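Local coordinates for putative acetyltransferase Sthe_0691 (Sphaerobacter thermophilus, PDB 3SHP), which probably transfers an acetyl group from acetyl-CoA to an acceptor that is not known, as a putative GNAT-type acetyltransferase, at residues 40-45 and 144-149; 123-128 and 159-164. One frame throughout, in Å; residues are numbered along the deposited sequence.

Contact 1: 40-45 and 144-149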
# COMPACT_ATOMS: atom_id res chain seq x y z
N ALA A 40 -21.06 -8.55 -13.97
CA ALA A 40 -20.34 -9.40 -14.93
C ALA A 40 -19.47 -8.53 -15.82
O ALA A 40 -19.98 -7.74 -16.64
CB ALA A 40 -21.29 -10.27 -15.76
N ARG A 41 -18.16 -8.70 -15.61
CA ARG A 41 -17.04 -8.00 -16.23
C ARG A 41 -16.98 -7.80 -17.75
O ARG A 41 -16.41 -6.81 -18.23
CB ARG A 41 -15.83 -8.88 -15.93
CG ARG A 41 -14.85 -8.28 -15.12
CD ARG A 41 -13.89 -9.38 -14.74
NE ARG A 41 -14.45 -10.10 -13.60
CZ ARG A 41 -13.74 -10.59 -12.58
NH1 ARG A 41 -14.39 -11.22 -11.60
NH2 ARG A 41 -12.41 -10.43 -12.52
N ALA A 42 -17.43 -8.82 -18.49
CA ALA A 42 -17.41 -8.79 -19.94
C ALA A 42 -18.68 -9.45 -20.42
O ALA A 42 -19.33 -10.18 -19.67
CB ALA A 42 -16.22 -9.55 -20.45
N GLU A 43 -19.01 -9.22 -21.69
CA GLU A 43 -20.24 -9.74 -22.26
C GLU A 43 -20.11 -9.62 -23.78
O GLU A 43 -19.36 -8.77 -24.26
CB GLU A 43 -21.44 -8.93 -21.74
CG GLU A 43 -21.33 -7.44 -22.07
CD GLU A 43 -22.27 -6.55 -21.28
OE1 GLU A 43 -22.97 -5.74 -21.95
OE2 GLU A 43 -22.29 -6.60 -20.02
N ALA A 44 -20.82 -10.45 -24.53
CA ALA A 44 -20.88 -10.24 -25.99
C ALA A 44 -21.28 -8.80 -26.27
O ALA A 44 -22.11 -8.23 -25.56
CB ALA A 44 -21.87 -11.19 -26.65
N PHE A 45 -20.68 -8.21 -27.30
CA PHE A 45 -21.04 -6.86 -27.68
C PHE A 45 -22.43 -6.85 -28.29
O PHE A 45 -22.64 -7.42 -29.35
CB PHE A 45 -20.03 -6.32 -28.68
CG PHE A 45 -20.26 -4.87 -29.08
CD1 PHE A 45 -19.63 -3.84 -28.40
CD2 PHE A 45 -21.10 -4.55 -30.16
CE1 PHE A 45 -19.82 -2.50 -28.77
CE2 PHE A 45 -21.29 -3.21 -30.55
CZ PHE A 45 -20.66 -2.18 -29.85
N ALA A 144 -21.07 -20.48 -23.34
CA ALA A 144 -19.83 -19.73 -23.19
C ALA A 144 -19.73 -18.71 -24.31
O ALA A 144 -19.77 -19.07 -25.49
CB ALA A 144 -18.64 -20.67 -23.22
N ALA A 145 -19.58 -17.45 -23.93
CA ALA A 145 -19.63 -16.35 -24.90
C ALA A 145 -18.30 -15.61 -24.97
O ALA A 145 -17.89 -15.14 -26.05
CB ALA A 145 -20.74 -15.38 -24.51
N VAL A 146 -17.62 -15.50 -23.83
CA VAL A 146 -16.42 -14.70 -23.71
C VAL A 146 -15.39 -15.50 -22.95
O VAL A 146 -15.72 -16.19 -21.98
CB VAL A 146 -16.69 -13.35 -22.97
CG1 VAL A 146 -15.39 -12.51 -22.78
CG2 VAL A 146 -17.73 -12.53 -23.71
N ARG A 147 -14.14 -15.41 -23.40
CA ARG A 147 -13.01 -15.96 -22.67
C ARG A 147 -12.10 -14.81 -22.23
O ARG A 147 -11.73 -13.95 -23.05
CB ARG A 147 -12.21 -16.90 -23.57
CG ARG A 147 -11.05 -17.56 -22.84
CD ARG A 147 -10.16 -18.38 -23.79
NE ARG A 147 -10.87 -19.41 -24.55
CZ ARG A 147 -11.14 -20.64 -24.10
NH1 ARG A 147 -10.80 -21.02 -22.85
NH2 ARG A 147 -11.77 -21.51 -24.90
N MSE A 148 -11.77 -14.78 -20.94
CA MSE A 148 -10.81 -13.83 -20.41
C MSE A 148 -9.60 -14.64 -19.95
O MSE A 148 -9.63 -15.26 -18.87
CB MSE A 148 -11.44 -13.05 -19.26
CG MSE A 148 -12.68 -12.22 -19.68
SE MSE A 148 -13.32 -11.06 -18.26
CE MSE A 148 -11.71 -9.95 -18.01
N ARG A 149 -8.56 -14.67 -20.76
CA ARG A 149 -7.43 -15.59 -20.52
C ARG A 149 -6.66 -15.26 -19.26
O ARG A 149 -6.20 -14.14 -19.07
CB ARG A 149 -6.50 -15.74 -21.73
CG ARG A 149 -7.17 -16.51 -22.88
CD ARG A 149 -6.25 -16.70 -24.10
NE ARG A 149 -5.96 -15.44 -24.80
CZ ARG A 149 -4.78 -14.83 -24.78
NH1 ARG A 149 -3.77 -15.36 -24.12
NH2 ARG A 149 -4.61 -13.68 -25.43

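Contact 2: 123-128 and 159-164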
# COMPACT_ATOMS: atom_id res chain seq x y z
N THR A 123 -26.23 -13.01 -17.98
CA THR A 123 -24.78 -12.99 -18.13
C THR A 123 -24.18 -13.41 -16.78
O THR A 123 -24.47 -12.79 -15.74
CB THR A 123 -24.30 -11.56 -18.56
OG1 THR A 123 -24.92 -11.19 -19.80
CG2 THR A 123 -22.79 -11.50 -18.76
N VAL A 124 -23.39 -14.48 -16.81
CA VAL A 124 -22.83 -15.09 -15.59
C VAL A 124 -21.31 -15.29 -15.72
O VAL A 124 -20.82 -15.85 -16.71
CB VAL A 124 -23.48 -16.46 -15.30
CG1 VAL A 124 -23.09 -16.97 -13.92
CG2 VAL A 124 -25.02 -16.38 -15.42
N GLU A 125 -20.57 -14.87 -14.69
CA GLU A 125 -19.13 -15.11 -14.60
C GLU A 125 -18.89 -16.49 -14.01
O GLU A 125 -19.47 -16.82 -12.95
CB GLU A 125 -18.47 -14.08 -13.68
CG GLU A 125 -18.48 -12.66 -14.18
CD GLU A 125 -17.53 -11.73 -13.37
OE1 GLU A 125 -17.05 -12.15 -12.28
OE2 GLU A 125 -17.28 -10.58 -13.81
N ILE A 126 -18.07 -17.30 -14.71
CA ILE A 126 -17.68 -18.62 -14.22
C ILE A 126 -16.23 -18.94 -14.59
O ILE A 126 -15.87 -18.87 -15.76
CB ILE A 126 -18.58 -19.77 -14.78
CG1 ILE A 126 -20.08 -19.44 -14.62
CG2 ILE A 126 -18.25 -21.10 -14.07
CD1 ILE A 126 -21.00 -20.41 -15.36
N ALA A 127 -15.41 -19.29 -13.61
CA ALA A 127 -14.01 -19.55 -13.89
C ALA A 127 -13.89 -20.87 -14.62
O ALA A 127 -14.67 -21.78 -14.37
CB ALA A 127 -13.18 -19.56 -12.60
N ALA A 128 -12.90 -20.99 -15.51
CA ALA A 128 -12.80 -22.17 -16.34
C ALA A 128 -12.56 -23.45 -15.56
O ALA A 128 -12.80 -24.50 -16.09
CB ALA A 128 -11.73 -21.98 -17.46
N VAL A 159 -6.23 -19.23 -14.21
CA VAL A 159 -7.21 -19.83 -15.10
C VAL A 159 -8.09 -18.76 -15.74
O VAL A 159 -8.19 -17.63 -15.24
CB VAL A 159 -8.09 -20.88 -14.39
CG1 VAL A 159 -7.21 -21.95 -13.69
CG2 VAL A 159 -9.05 -20.21 -13.44
N ASP A 160 -8.73 -19.11 -16.85
CA ASP A 160 -9.55 -18.16 -17.57
C ASP A 160 -10.80 -17.85 -16.79
O ASP A 160 -11.35 -18.72 -16.11
CB ASP A 160 -9.98 -18.71 -18.94
CG ASP A 160 -8.81 -19.09 -19.82
OD1 ASP A 160 -7.64 -18.76 -19.53
OD2 ASP A 160 -9.07 -19.76 -20.84
N LEU A 161 -11.27 -16.63 -16.90
CA LEU A 161 -12.64 -16.34 -16.53
C LEU A 161 -13.49 -16.48 -17.79
O LEU A 161 -13.16 -15.90 -18.84
CB LEU A 161 -12.78 -14.92 -15.99
CG LEU A 161 -14.21 -14.60 -15.50
CD1 LEU A 161 -14.59 -15.58 -14.37
CD2 LEU A 161 -14.38 -13.11 -15.07
N LEU A 162 -14.59 -17.22 -17.68
CA LEU A 162 -15.50 -17.40 -18.79
C LEU A 162 -16.76 -16.64 -18.49
O LEU A 162 -17.15 -16.55 -17.34
CB LEU A 162 -15.83 -18.89 -18.98
CG LEU A 162 -14.63 -19.83 -19.21
CD1 LEU A 162 -15.08 -21.29 -19.43
CD2 LEU A 162 -13.84 -19.32 -20.38
N ILE A 163 -17.38 -16.09 -19.53
CA ILE A 163 -18.68 -15.44 -19.39
C ILE A 163 -19.71 -16.24 -20.16
O ILE A 163 -19.61 -16.39 -21.39
CB ILE A 163 -18.69 -14.01 -19.96
CG1 ILE A 163 -17.49 -13.20 -19.44
CG2 ILE A 163 -20.04 -13.34 -19.69
CD1 ILE A 163 -17.57 -12.86 -17.94
N TYR A 164 -20.69 -16.77 -19.43
CA TYR A 164 -21.76 -17.57 -20.01
C TYR A 164 -22.97 -16.67 -20.17
O TYR A 164 -23.24 -15.84 -19.30
CB TYR A 164 -22.09 -18.77 -19.10
CG TYR A 164 -21.28 -19.99 -19.43
CD1 TYR A 164 -19.90 -20.02 -19.20
CD2 TYR A 164 -21.88 -21.13 -19.97
CE1 TYR A 164 -19.14 -21.12 -19.52
CE2 TYR A 164 -21.12 -22.27 -20.29
CZ TYR A 164 -19.76 -22.25 -20.04
OH TYR A 164 -18.98 -23.35 -20.33

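Contact 1: 40-45 and 144-149
The segment 40-45 passes over the sheet face of strand 143-151 without pairing with it: CA of Ala44 and CA of Ala145 are 6.3 Å apart, too far for backbone pairing, so side chains make the join. Val146 does the reaching at one end: its CG1, anti to the backbone N (chi1 178°), meets CB of Ala42 at 3.9 Å, while CG2 lies against the peptide between Glu43 and Ala44, 3.8 Å from Ala44 N. Ala145 and Val146 form a classic beta bulge opposite Ile163 of the neighbouring strand 157-167. Strand 143-151 belongs to the C-terminal part of the acetyltransferase sheet, which continues across the interface: Glu43 and Arg147 pair antiparallel with a strand of the second subunit. At the other end the selenium of Met148, a selenomethionine, touches both Ala42 and Arg41: SE is 3.9 Å from CB of Ala42 and equally 3.9 Å from CD of Arg41. The Arg41 chain crosses Met148 at about a right angle and touches it through its CB and CD methylenes, and a bend at chi3 (-83°) carries the guanidinium on to a salt bridge with Glu125. Glu43 points its CB away from Val146, and its carboxylate leaves this contact to form an intersubunit salt bridge with Arg149 of the second subunit.

Contact 2: 123-128 and 159-164
Strands 123-127 and 159-164 run antiparallel, their axes 4.6 Å apart at closest approach and their directions 154° apart. Five backbone hydrogen bonds tie them. Val124 and Tyr164 exchange two, as do Ile126 and Leu162; the straightest runs from Ile126 N to Leu162 O at 2.9 Å (174° at the hydrogen), whereas Leu162 N reaches Ile126 O from above its carbonyl plane. A fifth, from Ala128 N to Asp160 O at 2.8 Å, extends the pairing just past the end of strand 123-127. CA-H...O contacts, such as Thr123 CA to Tyr164 O, supplement them. The pair joins the C-terminal strands to parallel strands 84-91 and 121-127, which with helix 98-116 between them are consistent with the beta-alpha-beta core of a GNAT fold. Apolar packing differs on the two faces. On the face that packs on helix 131-139 (Ile126 on Leu134 and Ala137, Tyr164 on Leu134), CD1 of Ile126 meets the Tyr164 ring obliquely, 4.0 Å from its CD1; Tyr164 OH is hydrogen-bonded to OE2 of Glu138. Across the other face, CG2 of Thr123 presses on CG2 of Ile163 at 3.4 Å, tighter than usual. There the extended Glu125 chain lies alongside Ile163, and its carboxylate carbon CD meets CD2 of Leu161 at 3.8 Å. For charge pairing, that buried carboxylate forms salt bridges with Arg88 and Arg41, which would probably favour its ionised form. An alanine here removes the carboxylate that both arginines share, and would probably let them move and loosen the packing against Leu161 and Ile163.

Strand 157-167 is the common element: on one side it pairs with 121-127 in contact 2, on the other with 143-151, which carries half of contact 1. The centres of the two contacts lie about 7 Å apart. Backbone bonds join them directly, with Ala145 N probably donating to Ile163 O at 2.8 Å and Met148 N to Leu161 O at 2.8 Å. The segment 40-45 also packs on contact 2, its Ala42 O 3.2 Å from Ile163 CG2. The meso-tartaric acid seen in the crystal sits in a pocket formed by Phe35, Arg58 and Trp59, none of them in either contact. Contact 1 borders the second subunit extensively, contact 2 only through Leu162 on Phe45 of that chain.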